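Local atomic coordinates of putative lipoprotein (Clostridium perfringens ATCC 13124, PDB entry 4R7R), a protein that is of unknown function but, as a putative lipoprotein, is probably held at the bacterial cell surface by a lipid-modified N-terminus. Residues 74-78 against 79-83; 44-47 against 48-52; 26-30 against 31-35. All blocks are in the same frame, centred on the assembly; numbering follows the deposited sequence.

In the fold
Contact 3 (26-35), contact 2 (44-52) and contact 1 (74-83) follow one another along the chain without overlap. Contacts 1 and 3, whose centres lie about 17 Å apart, are turns built on one antiparallel sheet, in which strands 24-29 and 70-75 are neighbours. They meet where Arg-26 NH2 forms a salt bridge of 2.6 Å with Asp-75 OD1. Contact 2 belongs to helix 45-52, with its centre about 15 Å from that of contact 1 and about 22 Å from that of contact 3. Ile-46 touches Ile-74, so the helix packs on the sheet, giving a compact alpha-beta domain with its apolar side chains between the two layers.

Contact 1 (74-78 against 79-83); sequences IDLNS and EKYVI
Strands 70-75 and 80-85 run antiparallel and are joined by a four-residue turn, with Ile-74 and Tyr-81 facing each other as a hydrogen-bonded pair and Asp-75 and Lys-80 as the non-hydrogen-bonded pair next to the turn. Ile-74 N gives its hydrogen to Tyr-81 O at 2.9 Å, and Tyr-81 N returns the bond to Ile-74 O. Inside the turn, Leu-76 N reaches Glu-79 O by a weak, bent bond of 3.0 Å. The face that carries Ile-74 and Tyr-81 is largely apolar. Ile-74 extends CD1 to within 3.6 Å of Ile-83 CD1, one branched chain lying aslant the other, as suits a buried sheet face. Leu-76 CG is held beside its backbone N (chi1 -53°), which brings Leu-76 CD1 obliquely to the Tyr-81 ring, 4.0 Å from Tyr-81 CD1. Leu-14 of helix 9-17 meets both of these side chains. On the other face Asp-75 and Lys-80 run side by side in the same direction. Asp-75 OD1 lies 3.1 Å from Lys-80 CD, but Lys-80 NZ stays 4.4 Å from that oxygen, too far for a salt bridge; the carboxylate pairs instead with Arg-26 on the adjacent strand. Two neighbouring antiparallel strands closed by a short turn make this a beta hairpin in the middle of an antiparallel sheet, its Ile-74/Tyr-81 face packed against helix 9-17.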
ATOM      1  N   ILE A  74      -2.272   3.346   6.813  1.00 32.58           N
ATOM      2  CA  ILE A  74      -1.006   3.796   7.365  1.00 34.99           C
ATOM      3  C   ILE A  74      -1.239   5.117   8.079  1.00 38.77           C
ATOM      4  O   ILE A  74      -1.569   6.140   7.463  1.00 39.19           O
ATOM      5  CB  ILE A  74       0.067   3.955   6.292  1.00 34.88           C
ATOM      6  CG1 ILE A  74       0.262   2.635   5.553  1.00 33.50           C
ATOM      7  CG2 ILE A  74       1.374   4.396   6.919  1.00 34.98           C
ATOM      8  CD1 ILE A  74       1.113   2.764   4.313  1.00 34.41           C
ATOM      9  N   ASP A  75      -1.103   5.069   9.396  1.00 43.26           N
ATOM     10  CA  ASP A  75      -1.399   6.208  10.240  1.00 49.36           C
ATOM     11  C   ASP A  75      -0.089   6.838  10.672  1.00 52.04           C
ATOM     12  O   ASP A  75       0.609   6.309  11.533  1.00 53.40           O
ATOM     13  CB  ASP A  75      -2.237   5.781  11.458  1.00 53.29           C
ATOM     14  CG  ASP A  75      -3.450   4.914  11.072  1.00 56.02           C
ATOM     15  OD1 ASP A  75      -4.455   5.501  10.610  1.00 58.15           O
ATOM     16  OD2 ASP A  75      -3.405   3.658  11.225  1.00 54.96           O
ATOM     17  N   LEU A  76       0.266   7.946  10.035  1.00 57.51           N
ATOM     18  CA  LEU A  76       1.422   8.726  10.463  1.00 65.41           C
ATOM     19  C   LEU A  76       0.953   9.729  11.511  1.00 71.32           C
ATOM     20  O   LEU A  76      -0.207   9.690  11.932  1.00 72.58           O
ATOM     21  CB  LEU A  76       2.088   9.434   9.282  1.00 66.20           C
ATOM     22  CG  LEU A  76       2.456   8.537   8.095  1.00 64.58           C
ATOM     23  CD1 LEU A  76       1.542   8.811   6.910  1.00 62.83           C
ATOM     24  CD2 LEU A  76       3.909   8.722   7.707  1.00 67.29           C
ATOM     25  N   ASN A  77       1.848  10.615  11.934  1.00 78.32           N
ATOM     26  CA  ASN A  77       1.513  11.602  12.955  1.00 84.11           C
ATOM     27  C   ASN A  77       0.248  12.403  12.604  1.00 83.18           C
ATOM     28  O   ASN A  77      -0.771  12.299  13.287  1.00 83.09           O
ATOM     29  CB  ASN A  77       2.701  12.552  13.188  1.00 93.14           C
ATOM     30  CG  ASN A  77       3.559  12.147  14.393  1.00 99.39           C
ATOM     31  OD1 ASN A  77       3.215  12.439  15.542  1.00103.43           O
ATOM     32  ND2 ASN A  77       4.684  11.483  14.129  1.00 99.75           N
ATOM     33  N   SER A  78       0.307  13.178  11.527  1.00 81.93           N
ATOM     34  CA  SER A  78      -0.824  14.008  11.124  1.00 80.80           C
ATOM     35  C   SER A  78      -1.626  13.385   9.978  1.00 73.72           C
ATOM     36  O   SER A  78      -2.856  13.403   9.988  1.00 73.29           O
ATOM     37  CB  SER A  78      -0.330  15.400  10.726  1.00 83.99           C
ATOM     38  OG  SER A  78       0.780  15.310   9.850  1.00 83.30           O
ATOM     39  N   GLU A  79      -0.911  12.828   9.004  1.00 67.40           N
ATOM     40  CA  GLU A  79      -1.505  12.279   7.785  1.00 60.74           C
ATOM     41  C   GLU A  79      -1.939  10.824   7.917  1.00 51.97           C
ATOM     42  O   GLU A  79      -1.426  10.092   8.757  1.00 50.18           O
ATOM     43  CB  GLU A  79      -0.507  12.390   6.629  1.00 62.45           C
ATOM     44  CG  GLU A  79      -0.369  13.779   6.047  1.00 67.87           C
ATOM     45  CD  GLU A  79      -1.380  14.041   4.940  1.00 69.37           C
ATOM     46  OE1 GLU A  79      -1.419  15.190   4.432  1.00 73.12           O
ATOM     47  OE2 GLU A  79      -2.127  13.093   4.580  1.00 66.31           O
ATOM     48  N   LYS A  80      -2.882  10.412   7.074  1.00 36.24           N
ATOM     49  CA  LYS A  80      -3.189   8.996   6.905  1.00 31.92           C
ATOM     50  C   LYS A  80      -3.162   8.621   5.411  1.00 26.73           C
ATOM     51  O   LYS A  80      -3.697   9.336   4.563  1.00 25.03           O
ATOM     52  CB  LYS A  80      -4.550   8.618   7.520  1.00 30.94           C
ATOM     53  CG  LYS A  80      -5.003   7.192   7.087  1.00 55.74           C
ATOM     54  CD  LYS A  80      -5.972   6.500   8.048  1.00 56.38           C
ATOM     55  CE  LYS A  80      -7.425   6.607   7.597  1.00 56.19           C
ATOM     56  NZ  LYS A  80      -8.335   5.872   8.527  1.00 57.12           N
ATOM     57  N   TYR A  81      -2.530   7.498   5.091  1.00 23.13           N
ATOM     58  CA  TYR A  81      -2.542   7.028   3.722  1.00 22.54           C
ATOM     59  C   TYR A  81      -3.201   5.652   3.640  1.00 25.34           C
ATOM     60  O   TYR A  81      -3.302   4.917   4.630  1.00 27.57           O
ATOM     61  CB  TYR A  81      -1.119   7.002   3.153  1.00 22.36           C
ATOM     62  CG  TYR A  81      -0.636   8.350   2.608  1.00 24.25           C
ATOM     63  CD1 TYR A  81      -0.455   9.441   3.449  1.00 26.43           C
ATOM     64  CD2 TYR A  81      -0.349   8.514   1.258  1.00 24.99           C
ATOM     65  CE1 TYR A  81      -0.023  10.653   2.965  1.00 29.21           C
ATOM     66  CE2 TYR A  81       0.098   9.727   0.760  1.00 27.27           C
ATOM     67  CZ  TYR A  81       0.252  10.796   1.616  1.00 30.99           C
ATOM     68  OH  TYR A  81       0.690  12.012   1.123  1.00 33.60           O
ATOM     69  N   VAL A  82      -3.653   5.311   2.444  1.00 24.54           N
ATOM     70  CA  VAL A  82      -4.357   4.072   2.224  1.00 24.17           C
ATOM     71  C   VAL A  82      -3.665   3.313   1.105  1.00 24.48           C
ATOM     72  O   VAL A  82      -3.279   3.896   0.095  1.00 24.57           O
ATOM     73  CB  VAL A  82      -5.855   4.329   1.877  1.00 28.50           C
ATOM     74  CG1 VAL A  82      -6.544   3.061   1.476  1.00 28.83           C
ATOM     75  CG2 VAL A  82      -6.573   4.973   3.057  1.00 29.18           C
ATOM     76  N   ILE A  83      -3.476   2.009   1.302  1.00 25.33           N
ATOM     77  CA  ILE A  83      -3.057   1.144   0.210  1.00 23.79           C
ATOM     78  C   ILE A  83      -4.121   0.065  -0.008  1.00 25.58           C
ATOM     79  O   ILE A  83      -4.437  -0.707   0.913  1.00 24.34           O
ATOM     80  CB  ILE A  83      -1.698   0.468   0.475  1.00 23.01           C
ATOM     81  CG1 ILE A  83      -0.655   1.492   0.916  1.00 22.62           C
ATOM     82  CG2 ILE A  83      -1.219  -0.281  -0.773  1.00 23.19           C
ATOM     83  CD1 ILE A  83       0.666   0.866   1.323  1.00 20.53           C
TER

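Contact 2 (44-47 against 48-52); sequences RIID and DLLKS
Arg-44 takes hold of Asp-48 side-on, using NE and NH2, in one of two i to i+4 salt bridges on the outer side of an alpha helix. NE meets OD2 of Asp-48 at 2.6 Å, on the syn side of the carboxylate and close to the guanidinium plane, while Arg-44 NH2 reaches Asp-48 OD1 at 3.0 Å from a more tilted position. The two planes are turned 50° apart, so the fork is twisted. Arg-44 CG sits between its backbone N and carbonyl carbon (chi1 58°), and a further bend at chi3 brings the guanidinium back to Asp-48. The second bridge repeats the spacing: Lys-51 NZ lies 3.1 Å from Asp-47 OD1, with a weaker bond to OD2. Long, flexible basic chains suit this outer side of the helix. Backbone bonds beneath have the same step, as in Leu-50 N to Ile-46 O at 2.9 Å. Turned inward are branched apolar residues: Ile-46 CG2 lies 4.0 Å from Leu-50 CD1, the two chains pointing the same way, and Ile-45 and Leu-49 rest on Leu-116 of helix 116-125. Further along, Leu-49 O accepts from both Ser-52 N and Ser-52 OG, which approach from the same face of its plane, the hydroxyl at 2.7 Å.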
ATOM      1  N   ARG A  44       7.857  -2.534   9.584  1.00 32.82           N
ATOM      2  CA  ARG A  44       8.931  -2.071   8.705  1.00 34.17           C
ATOM      3  C   ARG A  44       8.670  -2.399   7.239  1.00 33.76           C
ATOM      4  O   ARG A  44       9.435  -1.972   6.361  1.00 34.06           O
ATOM      5  CB  ARG A  44      10.282  -2.661   9.122  1.00 36.19           C
ATOM      6  CG  ARG A  44      10.355  -4.187   9.143  1.00 37.90           C
ATOM      7  CD  ARG A  44      11.801  -4.657   9.315  1.00 44.29           C
ATOM      8  NE  ARG A  44      12.599  -4.363   8.125  1.00 46.56           N
ATOM      9  CZ  ARG A  44      13.928  -4.270   8.101  1.00 50.37           C
ATOM     10  NH1 ARG A  44      14.634  -4.435   9.212  1.00 52.15           N
ATOM     11  NH2 ARG A  44      14.547  -3.999   6.957  1.00 51.53           N
ATOM     12  N   ILE A  45       7.589  -3.145   6.993  1.00 33.74           N
ATOM     13  CA  ILE A  45       7.177  -3.559   5.652  1.00 31.66           C
ATOM     14  C   ILE A  45       7.036  -2.370   4.716  1.00 30.04           C
ATOM     15  O   ILE A  45       7.394  -2.467   3.551  1.00 31.85           O
ATOM     16  CB  ILE A  45       5.820  -4.363   5.675  1.00 35.95           C
ATOM     17  CG1 ILE A  45       5.445  -4.839   4.268  1.00 33.72           C
ATOM     18  CG2 ILE A  45       4.680  -3.538   6.303  1.00 34.19           C
ATOM     19  CD1 ILE A  45       6.375  -5.907   3.709  1.00 35.06           C
ATOM     20  N   ILE A  46       6.536  -1.247   5.218  1.00 28.61           N
ATOM     21  CA  ILE A  46       6.260  -0.108   4.342  1.00 29.49           C
ATOM     22  C   ILE A  46       7.552   0.537   3.896  1.00 30.71           C
ATOM     23  O   ILE A  46       7.765   0.775   2.707  1.00 31.89           O
ATOM     24  CB  ILE A  46       5.369   0.951   5.019  1.00 34.06           C
ATOM     25  CG1 ILE A  46       4.035   0.326   5.436  1.00 36.84           C
ATOM     26  CG2 ILE A  46       5.124   2.135   4.075  1.00 34.25           C
ATOM     27  CD1 ILE A  46       3.445  -0.639   4.400  1.00 36.04           C
ATOM     28  N   ASP A  47       8.422   0.816   4.849  1.00 30.48           N
ATOM     29  CA  ASP A  47       9.723   1.356   4.521  1.00 35.19           C
ATOM     30  C   ASP A  47      10.524   0.481   3.529  1.00 34.65           C
ATOM     31  O   ASP A  47      11.161   0.992   2.594  1.00 35.75           O
ATOM     32  CB  ASP A  47      10.519   1.541   5.789  1.00 39.96           C
ATOM     33  CG  ASP A  47      11.678   2.450   5.588  1.00 49.04           C
ATOM     34  OD1 ASP A  47      11.466   3.535   4.990  1.00 50.83           O
ATOM     35  OD2 ASP A  47      12.798   2.069   6.002  1.00 55.49           O
ATOM     36  N   ASP A  48      10.490  -0.833   3.752  1.00 34.33           N
ATOM     37  CA  ASP A  48      11.243  -1.783   2.951  1.00 36.96           C
ATOM     38  C   ASP A  48      10.657  -1.820   1.544  1.00 34.40           C
ATOM     39  O   ASP A  48      11.386  -1.906   0.547  1.00 34.48           O
ATOM     40  CB  ASP A  48      11.220  -3.180   3.589  1.00 38.25           C
ATOM     41  CG  ASP A  48      12.045  -3.263   4.883  1.00 44.53           C
ATOM     42  OD1 ASP A  48      12.887  -2.363   5.134  1.00 48.53           O
ATOM     43  OD2 ASP A  48      11.868  -4.250   5.645  1.00 44.96           O
ATOM     44  N   LEU A  49       9.331  -1.732   1.480  1.00 31.93           N
ATOM     45  CA  LEU A  49       8.624  -1.738   0.212  1.00 30.08           C
ATOM     46  C   LEU A  49       8.969  -0.490  -0.596  1.00 31.51           C
ATOM     47  O   LEU A  49       9.348  -0.590  -1.759  1.00 32.29           O
ATOM     48  CB  LEU A  49       7.119  -1.822   0.441  1.00 29.14           C
ATOM     49  CG  LEU A  49       6.242  -1.707  -0.816  1.00 30.46           C
ATOM     50  CD1 LEU A  49       6.594  -2.785  -1.820  1.00 30.85           C
ATOM     51  CD2 LEU A  49       4.771  -1.787  -0.457  1.00 29.05           C
ATOM     52  N   LEU A  50       8.849   0.678   0.036  1.00 30.17           N
ATOM     53  CA  LEU A  50       9.044   1.953  -0.644  1.00 30.64           C
ATOM     54  C   LEU A  50      10.483   2.090  -1.141  1.00 36.93           C
ATOM     55  O   LEU A  50      10.728   2.627  -2.225  1.00 36.31           O
ATOM     56  CB  LEU A  50       8.688   3.132   0.281  1.00 29.53           C
ATOM     57  CG  LEU A  50       7.233   3.264   0.767  1.00 27.37           C
ATOM     58  CD1 LEU A  50       7.019   4.579   1.502  1.00 30.34           C
ATOM     59  CD2 LEU A  50       6.212   3.114  -0.367  1.00 23.00           C
ATOM     60  N   LYS A  51      11.432   1.601  -0.351  1.00 39.38           N
ATOM     61  CA  LYS A  51      12.838   1.705  -0.718  1.00 44.23           C
ATOM     62  C   LYS A  51      13.157   0.772  -1.885  1.00 42.80           C
ATOM     63  O   LYS A  51      14.125   0.985  -2.615  1.00 36.36           O
ATOM     64  CB  LYS A  51      13.741   1.384   0.478  1.00 37.32           C
ATOM     65  CG  LYS A  51      13.827   2.495   1.525  1.00 45.28           C
ATOM     66  CD  LYS A  51      14.470   1.983   2.819  1.00 49.81           C
ATOM     67  CE  LYS A  51      15.225   3.079   3.582  1.00 57.09           C
ATOM     68  NZ  LYS A  51      14.344   4.143   4.143  1.00 56.90           N
ATOM     69  N   SER A  52      12.334  -0.259  -2.058  1.00 30.19           N
ATOM     70  CA  SER A  52      12.583  -1.258  -3.090  1.00 36.22           C
ATOM     71  C   SER A  52      11.925  -0.874  -4.430  1.00 34.72           C
ATOM     72  O   SER A  52      12.245  -1.448  -5.478  1.00 35.52           O
ATOM     73  CB  SER A  52      12.092  -2.633  -2.626  1.00 29.72           C
ATOM     74  OG  SER A  52      10.677  -2.740  -2.751  1.00 37.54           O
TER

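Contact 3 (26-30 against 31-35); sequences RLLDM and NIYSE
The Tyr-33 ring lies against the backbone of Asp-29 and Met-30: Asp-29 O stands 4.0 Å above one face, displaced toward the rim, and the carbonyl carbon of Met-30 also lies over that face. Met-30, a selenomethionine in this crystal, bends at chi2 and chi3 to bring SE obliquely to the ring, 3.8 Å from Tyr-33 CE1, a Met-aromatic contact in which CE reaches on toward OH. Leu-28 adds CD2 to the ring at a slant. At the edge of the Arg-26 guanidinium, and in its plane, sits Glu-35 OE1, which receives NH1 of Arg-26 at 3.1 Å in an almost straight bond (174°). The extended glutamate suits this span across the strands; the stronger partner of this guanidinium is Asp-75 on strand 70-75, bound through NH2, so Arg-26 is shared between two acids.

Asp-29 makes several of the turn's bonds. Its side chain swings away from its own N (chi1 -170°), which lets Asp-29 OD1 accept Asn-31 N at 2.9 Å, closing an Asx turn, and draw a weak bond from Ile-32 N. Asp-29 O takes Tyr-33 N at 2.7 Å, while Asp-29 N bonds to Ser-34 O. Tyr-33 has a left-handed backbone conformation (phi 65°), which swings the chain round to pair Glu-35 with Leu-28. This exposed turn joins strand 24-29 to the outermost strand 35-37; strand 70-75 lies on the other side of strand 24-29 from 35-37, and Leu-27 packs on helix 116-125.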
ATOM      1  N   ARG A  26      -2.974  -0.436  10.070  1.00 33.81           N
ATOM      2  CA  ARG A  26      -4.188  -1.184  10.293  1.00 35.35           C
ATOM      3  C   ARG A  26      -4.529  -1.937   9.039  1.00 34.18           C
ATOM      4  O   ARG A  26      -4.523  -1.360   7.964  1.00 33.16           O
ATOM      5  CB  ARG A  26      -5.332  -0.263  10.663  1.00 38.81           C
ATOM      6  CG  ARG A  26      -5.736  -0.375  12.087  1.00 43.73           C
ATOM      7  CD  ARG A  26      -6.739   0.704  12.432  1.00 47.90           C
ATOM      8  NE  ARG A  26      -6.336   2.030  11.962  1.00 48.14           N
ATOM      9  CZ  ARG A  26      -7.027   2.746  11.081  1.00 48.22           C
ATOM     10  NH1 ARG A  26      -8.157   2.263  10.568  1.00 48.36           N
ATOM     11  NH2 ARG A  26      -6.594   3.947  10.716  1.00 48.49           N
ATOM     12  N   LEU A  27      -4.804  -3.227   9.182  1.00 34.95           N
ATOM     13  CA  LEU A  27      -5.231  -4.054   8.067  1.00 35.03           C
ATOM     14  C   LEU A  27      -6.728  -4.338   8.157  1.00 37.66           C
ATOM     15  O   LEU A  27      -7.240  -4.699   9.221  1.00 38.64           O
ATOM     16  CB  LEU A  27      -4.458  -5.371   8.041  1.00 35.69           C
ATOM     17  CG  LEU A  27      -2.952  -5.346   7.806  1.00 36.32           C
ATOM     18  CD1 LEU A  27      -2.442  -6.758   7.576  1.00 37.02           C
ATOM     19  CD2 LEU A  27      -2.632  -4.472   6.617  1.00 35.43           C
ATOM     20  N   LEU A  28      -7.420  -4.175   7.032  1.00 37.27           N
ATOM     21  CA  LEU A  28      -8.829  -4.528   6.925  1.00 37.49           C
ATOM     22  C   LEU A  28      -9.060  -5.626   5.869  1.00 37.24           C
ATOM     23  O   LEU A  28      -8.704  -5.451   4.701  1.00 36.34           O
ATOM     24  CB  LEU A  28      -9.653  -3.285   6.579  1.00 35.48           C
ATOM     25  CG  LEU A  28     -11.161  -3.508   6.470  1.00 36.30           C
ATOM     26  CD1 LEU A  28     -11.710  -3.840   7.835  1.00 37.16           C
ATOM     27  CD2 LEU A  28     -11.845  -2.286   5.896  1.00 30.09           C
ATOM     28  N   ASP A  29      -9.657  -6.746   6.285  1.00 39.14           N
ATOM     29  CA  ASP A  29     -10.065  -7.817   5.366  1.00 40.18           C
ATOM     30  C   ASP A  29     -11.350  -7.387   4.635  1.00 39.79           C
ATOM     31  O   ASP A  29     -12.374  -7.143   5.268  1.00 40.11           O
ATOM     32  CB  ASP A  29     -10.266  -9.132   6.149  1.00 46.11           C
ATOM     33  CG  ASP A  29     -10.451 -10.369   5.248  1.00 51.98           C
ATOM     34  OD1 ASP A  29     -11.158 -10.278   4.223  1.00 53.13           O
ATOM     35  OD2 ASP A  29      -9.905 -11.455   5.583  1.00 55.62           O
HETATM   36  N   MSE A  30     -11.299  -7.281   3.308  1.00 39.92           N
HETATM   37  CA  MSE A  30     -12.445  -6.761   2.552  1.00 43.50           C
HETATM   38  C   MSE A  30     -13.538  -7.800   2.288  1.00 48.23           C
HETATM   39  O   MSE A  30     -14.566  -7.486   1.698  1.00 51.73           O
HETATM   40  CB  MSE A  30     -11.980  -6.163   1.219  1.00 42.14           C
HETATM   41  CG  MSE A  30     -11.233  -4.846   1.358  1.00 39.72           C
HETATM   42 SE   MSE A  30     -12.176  -3.594   2.505  0.61 46.98          SE
HETATM   43  CE  MSE A  30     -13.293  -2.757   1.136  1.00 36.96           C
ATOM     44  N   ASN A  31     -13.325  -9.029   2.738  0.96 51.11           N
ATOM     45  CA  ASN A  31     -14.312 -10.085   2.561  0.96 57.24           C
ATOM     46  C   ASN A  31     -15.167 -10.253   3.822  0.96 60.82           C
ATOM     47  O   ASN A  31     -16.351 -10.570   3.742  0.96 64.07           O
ATOM     48  CB  ASN A  31     -13.610 -11.393   2.188  0.96 60.75           C
ATOM     49  CG  ASN A  31     -14.549 -12.590   2.182  0.96 68.29           C
ATOM     50  OD1 ASN A  31     -14.880 -13.135   3.238  0.96 70.64           O
ATOM     51  ND2 ASN A  31     -14.967 -13.018   0.989  0.96 71.61           N
ATOM     52  N   ILE A  32     -14.553 -10.001   4.977  1.00 60.94           N
ATOM     53  CA  ILE A  32     -15.148 -10.237   6.293  1.00 62.51           C
ATOM     54  C   ILE A  32     -15.322  -8.926   7.067  1.00 59.58           C
ATOM     55  O   ILE A  32     -16.151  -8.820   7.977  1.00 60.62           O
ATOM     56  CB  ILE A  32     -14.269 -11.213   7.106  1.00 65.20           C
ATOM     57  CG1 ILE A  32     -13.993 -12.477   6.286  1.00 68.95           C
ATOM     58  CG2 ILE A  32     -14.909 -11.557   8.444  1.00 68.95           C
ATOM     59  CD1 ILE A  32     -13.221 -13.558   7.027  1.00 72.29           C
ATOM     60  N   TYR A  33     -14.517  -7.938   6.685  1.00 56.27           N
ATOM     61  CA  TYR A  33     -14.520  -6.603   7.281  1.00 55.19           C
ATOM     62  C   TYR A  33     -14.082  -6.657   8.738  1.00 54.96           C
ATOM     63  O   TYR A  33     -14.493  -5.851   9.577  1.00 53.07           O
ATOM     64  CB  TYR A  33     -15.889  -5.937   7.088  1.00 60.13           C
ATOM     65  CG  TYR A  33     -16.067  -5.533   5.643  1.00 61.68           C
ATOM     66  CD1 TYR A  33     -15.628  -4.284   5.188  1.00 60.46           C
ATOM     67  CD2 TYR A  33     -16.603  -6.424   4.711  1.00 63.83           C
ATOM     68  CE1 TYR A  33     -15.757  -3.916   3.852  1.00 60.44           C
ATOM     69  CE2 TYR A  33     -16.727  -6.071   3.371  1.00 64.37           C
ATOM     70  CZ  TYR A  33     -16.310  -4.813   2.948  1.00 63.04           C
ATOM     71  OH  TYR A  33     -16.443  -4.456   1.618  1.00 63.94           O
ATOM     72  N   SER A  34     -13.200  -7.611   9.003  1.00 55.08           N
ATOM     73  CA  SER A  34     -12.474  -7.687  10.255  1.00 56.91           C
ATOM     74  C   SER A  34     -11.162  -6.907  10.150  1.00 51.36           C
ATOM     75  O   SER A  34     -10.531  -6.857   9.088  1.00 51.29           O
ATOM     76  CB  SER A  34     -12.208  -9.146  10.621  1.00 58.28           C
ATOM     77  OG  SER A  34     -11.611  -9.832   9.533  1.00 57.58           O
ATOM     78  N   GLU A  35     -10.753  -6.320  11.267  1.00 51.03           N
ATOM     79  CA  GLU A  35      -9.628  -5.395  11.315  1.00 49.75           C
ATOM     80  C   GLU A  35      -8.511  -5.908  12.245  1.00 50.17           C
ATOM     81  O   GLU A  35      -8.806  -6.487  13.292  1.00 51.40           O
ATOM     82  CB  GLU A  35     -10.140  -4.038  11.782  1.00 55.01           C
ATOM     83  CG  GLU A  35      -9.281  -2.856  11.418  1.00 57.64           C
ATOM     84  CD  GLU A  35      -9.995  -1.544  11.670  1.00 61.59           C
ATOM     85  OE1 GLU A  35      -9.385  -0.477  11.425  1.00 61.59           O
ATOM     86  OE2 GLU A  35     -11.170  -1.584  12.104  1.00 64.76           O
TER